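Putative 2OG-Fe(II) oxygenase family protein (Caulobacter crescentus CB15, PDB 3OOX) probably acts as an iron(II)- and 2-oxoglutarate-dependent oxygenase, and may form ethylene from 2-oxoglutarate with arginine as co-substrate. Local coordinates at residues 28-36 against 241-249; 134-143 against 263-271. All blocks are in the same frame, centred on the assembly; numbering follows the deposited sequence. Where two conformers were deposited one is given.

Interaction 1 of 2, residues 28-36 against 241-249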
ATOM      1  N   ALA A  28      -9.793  10.455  12.313  1.00 20.39           N
ATOM      2  CA  ALA A  28      -9.622  11.889  12.182  1.00 22.63           C
ATOM      3  C   ALA A  28      -8.371  12.167  11.347  1.00 24.01           C
ATOM      4  O   ALA A  28      -8.323  13.135  10.575  1.00 23.55           O
ATOM      5  CB  ALA A  28      -9.509  12.564  13.552  1.00 25.67           C
ATOM      6  N   SER A  29      -7.342  11.354  11.543  1.00 22.33           N
ATOM      7  CA  SER A  29      -6.110  11.529  10.803  1.00 21.34           C
ATOM      8  C   SER A  29      -6.329  11.240   9.295  1.00 20.52           C
ATOM      9  O   SER A  29      -5.931  12.017   8.429  1.00 20.35           O
ATOM     10  CB  SER A  29      -5.001  10.669  11.416  1.00 21.39           C
ATOM     11  OG  SER A  29      -3.755  10.922  10.806  1.00 22.08           O
ATOM     12  N   PHE A  30      -7.002  10.140   8.985  1.00 20.60           N
ATOM     13  CA  PHE A  30      -7.318   9.829   7.600  1.00 20.26           C
ATOM     14  C   PHE A  30      -8.141  10.940   6.956  1.00 19.85           C
ATOM     15  O   PHE A  30      -7.900  11.308   5.811  1.00 19.60           O
ATOM     16  CB  PHE A  30      -8.102   8.530   7.521  1.00 19.22           C
ATOM     17  CG  PHE A  30      -7.284   7.279   7.788  1.00 19.28           C
ATOM     18  CD1 PHE A  30      -6.113   7.012   7.090  1.00 18.96           C
ATOM     19  CD2 PHE A  30      -7.731   6.328   8.676  1.00 15.53           C
ATOM     20  CE1 PHE A  30      -5.397   5.849   7.324  1.00 19.69           C
ATOM     21  CE2 PHE A  30      -7.054   5.157   8.879  1.00 15.69           C
ATOM     22  CZ  PHE A  30      -5.852   4.925   8.235  1.00 19.93           C
ATOM     23  N   GLU A  31      -9.133  11.444   7.674  1.00 20.88           N
ATOM     24  CA  GLU A  31     -10.007  12.459   7.104  1.00 21.96           C
ATOM     25  C   GLU A  31      -9.235  13.763   6.814  1.00 21.98           C
ATOM     26  O   GLU A  31      -9.503  14.438   5.814  1.00 23.27           O
ATOM     27  CB  GLU A  31     -11.230  12.728   7.985  1.00 22.24           C
ATOM     28  CG  GLU A  31     -12.234  13.626   7.274  1.00 24.67           C
ATOM     29  CD  GLU A  31     -13.530  13.867   8.038  1.00 32.09           C
ATOM     30  OE1 GLU A  31     -13.808  13.165   9.030  1.00 34.59           O
ATOM     31  OE2 GLU A  31     -14.296  14.764   7.607  1.00 33.89           O
ATOM     32  N   ARG A  32      -8.283  14.105   7.676  1.00 23.23           N
ATOM     33  CA  ARG A  32      -7.513  15.349   7.540  1.00 22.95           C
ATOM     34  C   ARG A  32      -6.453  15.248   6.439  1.00 24.10           C
ATOM     35  O   ARG A  32      -6.293  16.175   5.642  1.00 25.27           O
ATOM     36  CB  ARG A  32      -6.856  15.698   8.885  1.00 25.27           C
ATOM     37  CG  ARG A  32      -5.903  16.897   8.894  1.00 27.18           C
ATOM     38  CD  ARG A  32      -6.544  18.196   8.538  1.00 33.79           C
ATOM     39  NE  ARG A  32      -5.497  19.222   8.465  1.00 32.84           N
ATOM     40  CZ  ARG A  32      -4.758  19.482   7.380  1.00 36.28           C
ATOM     41  NH1 ARG A  32      -4.942  18.810   6.225  1.00 31.21           N
ATOM     42  NH2 ARG A  32      -3.813  20.415   7.454  1.00 35.81           N
ATOM     43  N   TYR A  33      -5.723  14.137   6.430  1.00 22.20           N
ATOM     44  CA  TYR A  33      -4.481  14.020   5.651  1.00 21.24           C
ATOM     45  C   TYR A  33      -4.513  12.914   4.584  1.00 20.70           C
ATOM     46  O   TYR A  33      -3.621  12.877   3.735  1.00 22.48           O
ATOM     47  CB  TYR A  33      -3.295  13.722   6.560  1.00 22.91           C
ATOM     48  CG  TYR A  33      -2.944  14.833   7.531  1.00 25.68           C
ATOM     49  CD1 TYR A  33      -2.471  16.048   7.061  1.00 28.42           C
ATOM     50  CD2 TYR A  33      -3.073  14.657   8.913  1.00 27.24           C
ATOM     51  CE1 TYR A  33      -2.151  17.087   7.940  1.00 31.80           C
ATOM     52  CE2 TYR A  33      -2.744  15.691   9.799  1.00 32.86           C
ATOM     53  CZ  TYR A  33      -2.291  16.885   9.297  1.00 33.69           C
ATOM     54  OH  TYR A  33      -1.964  17.919  10.174  1.00 35.39           O
ATOM     55  N   GLY A  34      -5.503  12.019   4.658  1.00 19.95           N
ATOM     56  CA  GLY A  34      -5.526  10.799   3.865  1.00 18.97           C
ATOM     57  C   GLY A  34      -4.564   9.726   4.354  1.00 19.20           C
ATOM     58  O   GLY A  34      -4.444   8.680   3.729  1.00 17.94           O
ATOM     59  N   PHE A  35      -3.935   9.970   5.498  1.00 18.34           N
ATOM     60  CA  PHE A  35      -2.844   9.159   6.056  1.00 18.69           C
ATOM     61  C   PHE A  35      -3.018   9.053   7.564  1.00 20.81           C
ATOM     62  O   PHE A  35      -3.503   9.991   8.190  1.00 21.13           O
ATOM     63  CB  PHE A  35      -1.466   9.791   5.800  1.00 19.30           C
ATOM     64  CG  PHE A  35      -0.833   9.413   4.472  1.00 18.34           C
ATOM     65  CD1 PHE A  35      -1.219  10.050   3.300  1.00 18.90           C
ATOM     66  CD2 PHE A  35       0.141   8.436   4.390  1.00 18.65           C
ATOM     67  CE1 PHE A  35      -0.666   9.714   2.101  1.00 20.31           C
ATOM     68  CE2 PHE A  35       0.729   8.125   3.185  1.00 19.26           C
ATOM     69  CZ  PHE A  35       0.319   8.781   2.035  1.00 18.53           C
ATOM     70  N   ALA A  36      -2.534   7.947   8.131  1.00 18.94           N
ATOM     71  CA  ALA A  36      -2.411   7.785   9.577  1.00 19.72           C
ATOM     72  C   ALA A  36      -1.144   7.013   9.872  1.00 21.39           C
ATOM     73  O   ALA A  36      -0.642   6.272   9.022  1.00 21.51           O
ATOM     74  CB  ALA A  36      -3.623   7.061  10.137  1.00 20.06           C
ATOM     75  N   ASN A 241     -15.878  10.839  -1.094  1.00 20.10           N
ATOM     76  CA  ASN A 241     -14.706  11.707  -0.849  1.00 19.76           C
ATOM     77  C   ASN A 241     -14.581  12.279   0.567  1.00 21.89           C
ATOM     78  O   ASN A 241     -13.741  13.132   0.815  1.00 22.18           O
ATOM     79  CB  ASN A 241     -14.612  12.795  -1.942  1.00 21.81           C
ATOM     80  CG  ASN A 241     -14.320  12.207  -3.314  1.00 22.83           C
ATOM     81  OD1 ASN A 241     -15.034  11.354  -3.786  1.00 27.21           O
ATOM     82  ND2 ASN A 241     -13.234  12.648  -3.936  1.00 36.27           N
ATOM     83  N   VAL A 242     -15.365  11.773   1.507  1.00 20.05           N
ATOM     84  CA  VAL A 242     -15.240  12.140   2.911  1.00 21.80           C
ATOM     85  C   VAL A 242     -13.824  11.769   3.415  1.00 22.04           C
ATOM     86  O   VAL A 242     -13.188  12.555   4.100  1.00 22.91           O
ATOM     87  CB  VAL A 242     -16.345  11.486   3.764  1.00 22.64           C
ATOM     88  CG1 VAL A 242     -16.004  11.594   5.257  1.00 24.21           C
ATOM     89  CG2 VAL A 242     -17.708  12.150   3.488  1.00 23.19           C
ATOM     90  N   LEU A 243     -13.350  10.573   3.046  1.00 19.30           N
ATOM     91  CA  LEU A 243     -11.966  10.200   3.313  1.00 19.92           C
ATOM     92  C   LEU A 243     -11.160  10.360   2.018  1.00 18.90           C
ATOM     93  O   LEU A 243     -11.425   9.668   1.039  1.00 20.38           O
ATOM     94  CB  LEU A 243     -11.861   8.767   3.828  1.00 18.18           C
ATOM     95  CG  LEU A 243     -12.657   8.447   5.104  1.00 21.67           C
ATOM     96  CD1 LEU A 243     -12.436   7.022   5.577  1.00 20.65           C
ATOM     97  CD2 LEU A 243     -12.313   9.408   6.261  1.00 21.22           C
ATOM     98  N   PRO A 244     -10.168  11.264   2.014  1.00 18.98           N
ATOM     99  CA  PRO A 244      -9.478  11.600   0.757  1.00 20.05           C
ATOM    100  C   PRO A 244      -8.317  10.647   0.467  1.00 20.12           C
ATOM    101  O   PRO A 244      -7.630  10.221   1.396  1.00 19.55           O
ATOM    102  CB  PRO A 244      -8.933  12.990   1.028  1.00 18.84           C
ATOM    103  CG  PRO A 244      -8.656  12.976   2.550  1.00 20.73           C
ATOM    104  CD  PRO A 244      -9.767  12.166   3.126  1.00 19.66           C
ATOM    105  N   SER A 245      -8.149  10.304  -0.816  1.00 17.66           N
ATOM    106  CA  SER A 245      -6.977   9.602  -1.316  1.00 17.51           C
ATOM    107  C   SER A 245      -5.997  10.680  -1.749  1.00 19.88           C
ATOM    108  O   SER A 245      -6.242  11.421  -2.706  1.00 19.72           O
ATOM    109  CB  SER A 245      -7.340   8.726  -2.482  1.00 18.63           C
ATOM    110  OG  SER A 245      -6.190   8.112  -2.985  1.00 18.71           O
ATOM    111  N   THR A 246      -4.918  10.824  -1.001  1.00 19.24           N
ATOM    112  CA  THR A 246      -4.043  11.969  -1.181  1.00 18.49           C
ATOM    113  C   THR A 246      -2.742  11.625  -1.918  1.00 19.80           C
ATOM    114  O   THR A 246      -2.309  10.461  -2.000  1.00 20.84           O
ATOM    115  CB  THR A 246      -3.794  12.642   0.180  1.00 19.86           C
ATOM    116  OG1 THR A 246      -3.226  11.701   1.077  1.00 20.40           O
ATOM    117  CG2 THR A 246      -5.131  13.108   0.735  1.00 22.77           C
ATOM    118  N   VAL A 247      -2.131  12.674  -2.452  1.00 20.48           N
ATOM    119  CA  VAL A 247      -0.927  12.590  -3.249  1.00 20.97           C
ATOM    120  C   VAL A 247       0.271  12.574  -2.320  1.00 20.90           C
ATOM    121  O   VAL A 247       0.339  13.340  -1.333  1.00 21.08           O
ATOM    122  CB  VAL A 247      -0.861  13.788  -4.219  1.00 21.73           C
ATOM    123  CG1 VAL A 247       0.502  13.860  -4.903  1.00 20.78           C
ATOM    124  CG2 VAL A 247      -1.990  13.671  -5.245  1.00 23.90           C
ATOM    125  N   HIS A 248       1.184  11.652  -2.593  1.00 21.78           N
ATOM    126  CA  HIS A 248       2.391  11.529  -1.803  1.00 20.73           C
ATOM    127  C   HIS A 248       3.613  11.231  -2.661  1.00 22.98           C
ATOM    128  O   HIS A 248       3.501  10.868  -3.825  1.00 23.35           O
ATOM    129  CB  HIS A 248       2.192  10.455  -0.716  1.00 22.98           C
ATOM    130  CG  HIS A 248       1.669   9.146  -1.203  1.00 22.84           C
ATOM    131  ND1 HIS A 248       0.335   8.925  -1.493  1.00 21.43           N
ATOM    132  CD2 HIS A 248       2.286   7.955  -1.367  1.00 29.23           C
ATOM    133  CE1 HIS A 248       0.169   7.666  -1.859  1.00 24.65           C
ATOM    134  NE2 HIS A 248       1.328   7.047  -1.761  1.00 29.00           N
ATOM    135  N   ARG A 249       4.790  11.393  -2.078  1.00 22.74           N
ATOM    136  CA  ARG A 249       6.041  11.192  -2.776  1.00 23.44           C
ATOM    137  C   ARG A 249       7.075  10.749  -1.782  1.00 23.64           C
ATOM    138  O   ARG A 249       6.865  10.856  -0.588  1.00 23.91           O
ATOM    139  CB  ARG A 249       6.511  12.484  -3.443  1.00 23.91           C
ATOM    140  CG  ARG A 249       6.962  13.572  -2.474  1.00 24.42           C
ATOM    141  CD  ARG A 249       7.361  14.822  -3.221  1.00 25.06           C
ATOM    142  NE  ARG A 249       7.897  15.827  -2.307  1.00 24.74           N
ATOM    143  CZ  ARG A 249       8.461  16.970  -2.688  1.00 31.84           C
ATOM    144  NH1 ARG A 249       8.534  17.279  -3.981  1.00 35.36           N
ATOM    145  NH2 ARG A 249       8.933  17.809  -1.771  1.00 31.14           N
TER
HETATM  146  O   HOH W   1     -14.198  14.952   4.815  1.00 28.79           O
HETATM  147  O   HOH W   2      -4.249   8.789   0.830  1.00 18.13           O
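The rings of Phe35 and His248 meet edge-to-face, with planes at 81° and centroids 5.1 Å apart. CZ of Phe35 lies over one face of the imidazole, 3.5 Å from His248 CG. The phenyl edge also takes Thr246 OG1, which lies in the ring plane 3.4 Å from Phe35 CE1. At the imidazole's own edge is Thr246 O. His248 ND1 donates to it over 3.1 Å, almost in the ring plane. This bond and the phenyl contact together hold the rotation of the histidine ring, and NE2 is turned away from Thr246 O.

Thr246 OG1 donates to Tyr33 O at 2.9 Å, in the carbonyl plane and on a lone pair. The Thr246 chi1 of 58° places OG1 between the backbone N and the carbonyl carbon, facing the end of helix 19-33. Gly34 follows that helix and leaves helical angles with positive phi, and its CA comes 3.3 Å from Pro244 O. Water 2 bridges Gly34 O and Thr246 N, accepting from the latter. Pro244 CD rests against the carbonyl oxygens of Phe30 and Glu31.

At the solvent side the extended Glu31 packs CB on Leu243 CD2 and brings CG 3.5 Å from Val242 O. Water 1 donates to both Glu31 OE2 and Val242 O, while OE1 is hydrogen-bonded to Tyr152 OH.

His248 also meets His191 edge-to-face, and an ethanediol molecule lies beside it. With His191 and Asp193 it fits the HxD...H iron-binding motif of this family. Phe35 and Thr246 would then be second-shell residues that set the histidine ring in place.

Interaction 2 of 2, residues 134-143 against 263-271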
ATOM      1  N   LEU A 134       3.988 -12.440   5.434  1.00 21.36           N
ATOM      2  CA  LEU A 134       3.903 -10.988   5.513  1.00 20.12           C
ATOM      3  C   LEU A 134       2.659 -10.449   4.803  1.00 19.11           C
ATOM      4  O   LEU A 134       1.987  -9.530   5.311  1.00 19.05           O
ATOM      5  CB  LEU A 134       5.189 -10.336   4.980  1.00 20.18           C
ATOM      6  CG  LEU A 134       5.284  -8.800   5.126  1.00 19.73           C
ATOM      7  CD1 LEU A 134       5.210  -8.323   6.557  1.00 24.18           C
ATOM      8  CD2 LEU A 134       6.561  -8.244   4.461  1.00 21.93           C
ATOM      9  N   TYR A 135       2.352 -11.028   3.646  1.00 19.03           N
ATOM     10  CA  TYR A 135       1.134 -10.706   2.875  1.00 18.32           C
ATOM     11  C   TYR A 135      -0.106 -10.847   3.781  1.00 17.26           C
ATOM     12  O   TYR A 135      -0.900  -9.924   3.945  1.00 17.68           O
ATOM     13  CB  TYR A 135       1.020 -11.626   1.650  1.00 17.03           C
ATOM     14  CG  TYR A 135      -0.175 -11.381   0.743  1.00 18.73           C
ATOM     15  CD1 TYR A 135      -1.468 -11.695   1.159  1.00 17.87           C
ATOM     16  CD2 TYR A 135      -0.028 -10.781  -0.502  1.00 17.32           C
ATOM     17  CE1 TYR A 135      -2.545 -11.479   0.370  1.00 17.67           C
ATOM     18  CE2 TYR A 135      -1.140 -10.538  -1.336  1.00 16.35           C
ATOM     19  CZ  TYR A 135      -2.410 -10.889  -0.872  1.00 16.15           C
ATOM     20  OH  TYR A 135      -3.504 -10.625  -1.643  1.00 16.62           O
ATOM     21  N   ASN A 136      -0.205 -12.014   4.400  1.00 18.43           N
ATOM     22  CA  ASN A 136      -1.393 -12.291   5.204  1.00 18.29           C
ATOM     23  C   ASN A 136      -1.406 -11.514   6.512  1.00 18.58           C
ATOM     24  O   ASN A 136      -2.478 -11.115   6.996  1.00 18.89           O
ATOM     25  CB  ASN A 136      -1.501 -13.808   5.434  1.00 18.89           C
ATOM     26  CG  ASN A 136      -1.847 -14.565   4.150  1.00 22.99           C
ATOM     27  OD1 ASN A 136      -1.111 -15.489   3.754  1.00 32.70           O
ATOM     28  ND2 ASN A 136      -2.917 -14.159   3.483  1.00 18.76           N
ATOM     29  N   SER A 137      -0.236 -11.259   7.088  1.00 18.48           N
ATOM     30  CA  SER A 137      -0.140 -10.445   8.280  0.50 18.47           C
ATOM     31  C   SER A 137      -0.572  -8.995   8.048  1.00 18.80           C
ATOM     32  O   SER A 137      -1.278  -8.406   8.855  1.00 19.70           O
ATOM     33  CB  SER A 137       1.293 -10.476   8.786  0.50 20.56           C
ATOM     34  OG  SER A 137       1.422  -9.654   9.905  0.50 22.23           O
ATOM     35  N   LEU A 138      -0.103  -8.418   6.944  1.00 17.82           N
ATOM     36  CA  LEU A 138      -0.486  -7.041   6.621  1.00 16.63           C
ATOM     37  C   LEU A 138      -1.955  -6.969   6.192  1.00 15.78           C
ATOM     38  O   LEU A 138      -2.633  -5.984   6.479  1.00 18.03           O
ATOM     39  CB  LEU A 138       0.454  -6.473   5.569  1.00 16.75           C
ATOM     40  CG  LEU A 138       1.858  -6.179   6.101  1.00 16.35           C
ATOM     41  CD1 LEU A 138       2.821  -5.869   4.950  1.00 18.52           C
ATOM     42  CD2 LEU A 138       1.865  -5.051   7.115  1.00 20.67           C
ATOM     43  N   ASP A 139      -2.435  -7.998   5.492  1.00 17.29           N
ATOM     44  CA  ASP A 139      -3.857  -8.066   5.104  1.00 17.59           C
ATOM     45  C   ASP A 139      -4.715  -8.096   6.374  1.00 17.11           C
ATOM     46  O   ASP A 139      -5.755  -7.424   6.452  1.00 17.40           O
ATOM     47  CB  ASP A 139      -4.157  -9.300   4.228  1.00 16.89           C
ATOM     48  CG  ASP A 139      -5.465  -9.191   3.496  1.00 15.39           C
ATOM     49  OD1 ASP A 139      -5.788  -8.098   2.985  1.00 18.05           O
ATOM     50  OD2 ASP A 139      -6.181 -10.222   3.402  1.00 20.75           O
ATOM     51  N   GLY A 140      -4.257  -8.869   7.356  1.00 17.59           N
ATOM     52  CA  GLY A 140      -4.987  -8.916   8.655  1.00 20.16           C
ATOM     53  C   GLY A 140      -5.020  -7.604   9.420  1.00 17.82           C
ATOM     54  O   GLY A 140      -6.055  -7.190   9.954  1.00 18.58           O
HETATM   55  N   MSE A 141      -3.873  -6.945   9.481  1.00 17.70           N
HETATM   56  CA  MSE A 141      -3.794  -5.651  10.147  1.00 16.16           C
HETATM   57  C   MSE A 141      -4.653  -4.631   9.411  1.00 14.85           C
HETATM   58  O   MSE A 141      -5.347  -3.807  10.002  1.00 17.12           O
HETATM   59  CB  MSE A 141      -2.346  -5.182  10.314  1.00 19.24           C
HETATM   60  CG  MSE A 141      -2.281  -3.822  10.905  1.00 19.45           C
HETATM   61 SE   MSE A 141      -3.127  -3.692  12.656  0.75 17.48          SE
HETATM   62  CE  MSE A 141      -1.601  -4.366  13.670  1.00 25.35           C
ATOM     63  N   GLY A 142      -4.640  -4.701   8.072  1.00 15.62           N
ATOM     64  CA  GLY A 142      -5.512  -3.853   7.266  1.00 17.48           C
ATOM     65  C   GLY A 142      -6.987  -4.013   7.610  1.00 17.38           C
ATOM     66  O   GLY A 142      -7.727  -3.036   7.692  1.00 18.56           O
ATOM     67  N   GLY A 143      -7.380  -5.252   7.863  1.00 17.47           N
ATOM     68  CA  GLY A 143      -8.751  -5.524   8.325  1.00 19.41           C
ATOM     69  C   GLY A 143      -9.071  -4.816   9.634  1.00 18.05           C
ATOM     70  O   GLY A 143     -10.165  -4.294   9.797  1.00 17.94           O
ATOM     71  N   TYR A 263      15.041  -0.722   0.843  1.00 24.37           N
ATOM     72  CA  TYR A 263      14.034  -1.744   0.569  1.00 23.48           C
ATOM     73  C   TYR A 263      12.754  -1.279   1.218  1.00 23.25           C
ATOM     74  O   TYR A 263      12.756  -0.680   2.308  1.00 26.11           O
ATOM     75  CB  TYR A 263      14.414  -3.105   1.167  1.00 24.15           C
ATOM     76  CG  TYR A 263      15.725  -3.620   0.690  1.00 23.84           C
ATOM     77  CD1 TYR A 263      16.903  -3.239   1.315  1.00 26.17           C
ATOM     78  CD2 TYR A 263      15.805  -4.469  -0.407  1.00 21.98           C
ATOM     79  CE1 TYR A 263      18.113  -3.696   0.875  1.00 24.91           C
ATOM     80  CE2 TYR A 263      17.006  -4.940  -0.862  1.00 24.72           C
ATOM     81  CZ  TYR A 263      18.163  -4.555  -0.215  1.00 22.26           C
ATOM     82  OH  TYR A 263      19.370  -5.026  -0.655  1.00 24.91           O
ATOM     83  N   SER A 264      11.652  -1.568   0.562  1.00 21.72           N
ATOM     84  CA  SER A 264      10.328  -1.273   1.084  0.50 20.67           C
ATOM     85  C   SER A 264       9.382  -2.413   0.714  1.00 19.60           C
ATOM     86  O   SER A 264       9.549  -3.028  -0.328  1.00 20.92           O
ATOM     87  CB  SER A 264       9.833   0.047   0.498  0.50 20.52           C
ATOM     88  OG  SER A 264       8.639   0.487   1.121  0.50 21.66           O
ATOM     89  N   THR A 265       8.394  -2.672   1.556  1.00 17.31           N
ATOM     90  CA  THR A 265       7.449  -3.759   1.313  1.00 17.63           C
ATOM     91  C   THR A 265       6.006  -3.304   1.557  1.00 16.65           C
ATOM     92  O   THR A 265       5.301  -3.873   2.414  1.00 16.95           O
ATOM     93  CB  THR A 265       7.781  -5.019   2.163  1.00 19.71           C
ATOM     94  OG1 THR A 265       7.552  -4.747   3.557  1.00 21.28           O
ATOM     95  CG2 THR A 265       9.250  -5.462   1.933  1.00 21.09           C
ATOM     96  N   PRO A 266       5.515  -2.316   0.782  1.00 15.79           N
ATOM     97  CA  PRO A 266       4.143  -1.886   0.940  1.00 16.42           C
ATOM     98  C   PRO A 266       3.110  -2.962   0.563  1.00 16.25           C
ATOM     99  O   PRO A 266       3.326  -3.719  -0.360  1.00 15.94           O
ATOM    100  CB  PRO A 266       4.024  -0.693  -0.014  1.00 17.22           C
ATOM    101  CG  PRO A 266       5.080  -0.933  -1.027  1.00 17.35           C
ATOM    102  CD  PRO A 266       6.214  -1.583  -0.283  1.00 17.80           C
ATOM    103  N   PHE A 267       1.976  -2.946   1.268  1.00 15.32           N
ATOM    104  CA  PHE A 267       0.870  -3.852   1.000  1.00 14.79           C
ATOM    105  C   PHE A 267      -0.302  -3.014   0.528  1.00 14.20           C
ATOM    106  O   PHE A 267      -0.807  -2.167   1.294  1.00 15.33           O
ATOM    107  CB  PHE A 267       0.510  -4.641   2.254  1.00 14.48           C
ATOM    108  CG  PHE A 267      -0.610  -5.622   2.037  1.00 15.73           C
ATOM    109  CD1 PHE A 267      -0.363  -6.848   1.444  1.00 16.29           C
ATOM    110  CD2 PHE A 267      -1.901  -5.298   2.360  1.00 16.20           C
ATOM    111  CE1 PHE A 267      -1.345  -7.740   1.190  1.00 17.17           C
ATOM    112  CE2 PHE A 267      -2.911  -6.221   2.099  1.00 15.18           C
ATOM    113  CZ  PHE A 267      -2.601  -7.461   1.551  1.00 16.89           C
ATOM    114  N   PHE A 268      -0.730  -3.254  -0.707  1.00 14.17           N
ATOM    115  CA  PHE A 268      -1.848  -2.559  -1.345  1.00 14.22           C
ATOM    116  C   PHE A 268      -3.107  -3.408  -1.176  1.00 13.75           C
ATOM    117  O   PHE A 268      -3.351  -4.371  -1.952  1.00 16.61           O
ATOM    118  CB  PHE A 268      -1.526  -2.309  -2.816  1.00 14.77           C
ATOM    119  CG  PHE A 268      -0.306  -1.464  -3.033  1.00 14.12           C
ATOM    120  CD1 PHE A 268      -0.396  -0.083  -3.014  1.00 16.18           C
ATOM    121  CD2 PHE A 268       0.937  -2.038  -3.251  1.00 16.62           C
ATOM    122  CE1 PHE A 268       0.718   0.698  -3.251  1.00 15.25           C
ATOM    123  CE2 PHE A 268       2.066  -1.241  -3.424  1.00 17.68           C
ATOM    124  CZ  PHE A 268       1.944   0.130  -3.403  1.00 15.65           C
ATOM    125  N   LEU A 269      -3.916  -3.015  -0.175  1.00 14.76           N
ATOM    126  CA  LEU A 269      -5.120  -3.736   0.151  1.00 14.43           C
ATOM    127  C   LEU A 269      -6.237  -3.271  -0.756  1.00 15.43           C
ATOM    128  O   LEU A 269      -6.474  -2.062  -0.900  1.00 15.64           O
ATOM    129  CB  LEU A 269      -5.497  -3.535   1.619  1.00 14.52           C
ATOM    130  CG  LEU A 269      -6.483  -4.507   2.256  1.00 16.87           C
ATOM    131  CD1 LEU A 269      -6.268  -4.537   3.798  1.00 15.20           C
ATOM    132  CD2 LEU A 269      -7.932  -4.174   1.893  1.00 17.25           C
ATOM    133  N   HIS A 270      -6.884  -4.233  -1.426  1.00 14.84           N
ATOM    134  CA  HIS A 270      -7.962  -3.991  -2.380  1.00 15.14           C
ATOM    135  C   HIS A 270      -9.236  -4.685  -1.924  1.00 15.33           C
ATOM    136  O   HIS A 270      -9.201  -5.706  -1.220  1.00 15.72           O
ATOM    137  CB  HIS A 270      -7.645  -4.646  -3.721  1.00 16.45           C
ATOM    138  CG  HIS A 270      -6.621  -3.940  -4.559  1.00 17.72           C
ATOM    139  ND1 HIS A 270      -5.299  -3.736  -4.190  1.00 18.16           N
ATOM    140  CD2 HIS A 270      -6.734  -3.439  -5.816  1.00 20.76           C
ATOM    141  CE1 HIS A 270      -4.654  -3.160  -5.197  1.00 17.70           C
ATOM    142  NE2 HIS A 270      -5.499  -2.958  -6.181  1.00 23.20           N
ATOM    143  N   PHE A 271     -10.368  -4.121  -2.356  1.00 14.72           N
ATOM    144  CA  PHE A 271     -11.639  -4.786  -2.200  1.00 15.05           C
ATOM    145  C   PHE A 271     -11.654  -6.086  -3.078  1.00 15.11           C
ATOM    146  O   PHE A 271     -10.921  -6.262  -4.042  1.00 16.92           O
ATOM    147  CB  PHE A 271     -12.789  -3.898  -2.693  1.00 16.76           C
ATOM    148  CG  PHE A 271     -13.095  -2.718  -1.827  1.00 17.49           C
ATOM    149  CD1 PHE A 271     -13.309  -2.858  -0.474  1.00 17.98           C
ATOM    150  CD2 PHE A 271     -13.272  -1.450  -2.382  1.00 19.02           C
ATOM    151  CE1 PHE A 271     -13.606  -1.776   0.328  1.00 16.65           C
ATOM    152  CE2 PHE A 271     -13.635  -0.369  -1.577  1.00 17.89           C
ATOM    153  CZ  PHE A 271     -13.767  -0.524  -0.214  1.00 16.94           C
TER
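Leu138 on helix 134-143 and Phe267 on strand 267-269 are the nearest CA pair, 6.6 Å apart. The axis of helix 134-143 passes 9.0 Å from that of strand 267-269, and their directions differ by 49°. No hydrogen bond joins the two segments.

Phe267 is the central side chain. Its CG is anti to the backbone N (chi1 -179°), which sends the ring up against the helix. There CE1 points into the face of Tyr135, over the ring centre and 3.7 Å from Tyr135 CD2. The planes stand at 90°, a T-shaped pair. One face of Phe267 lies under the helix backbone at Leu138 C and Asp139 N. Leu138 CD1 packs on Phe267 CB at 3.8 Å. Asp139 OD1 lies 3.5 Å from Phe267 CE2, while OD2 forms a salt bridge with Arg103. Tyr135 OH is hydrogen-bonded to Ser169 O. Leu269 CD1 sits 3.6 Å from Gly142 CA, where no side chain intervenes. Leu134 CD2 reaches Thr265 OG1.

The arrangement is that of the double-stranded beta-helix (jelly-roll) fold of 2OG-Fe(II) oxygenases, in which a long helix backs the major sheet.

How the interactions relate
From the N terminus the chain runs through 28-36, 134-143, 241-249 and 263-271, so the two contacts cross. Interaction 1 closes a loop of 204 residues, and the helix of interaction 2 lies inside it. Interaction 2 closes a loop of 119 residues that contains segment 241-249. Their centres are about 18 Å apart and they do not touch. Strands 35-39 and 262-269 belong to the same eight-stranded sheet, while strand 248-250 belongs to the four-stranded one. Interaction 1 thus ties helix 19-33 and strand 35-39 to the smaller sheet and the loop before strand 248-250. Interaction 2 fixes helix 127-152 on the larger sheet. That helix also touches Phe30 and Leu243, which links the two regions.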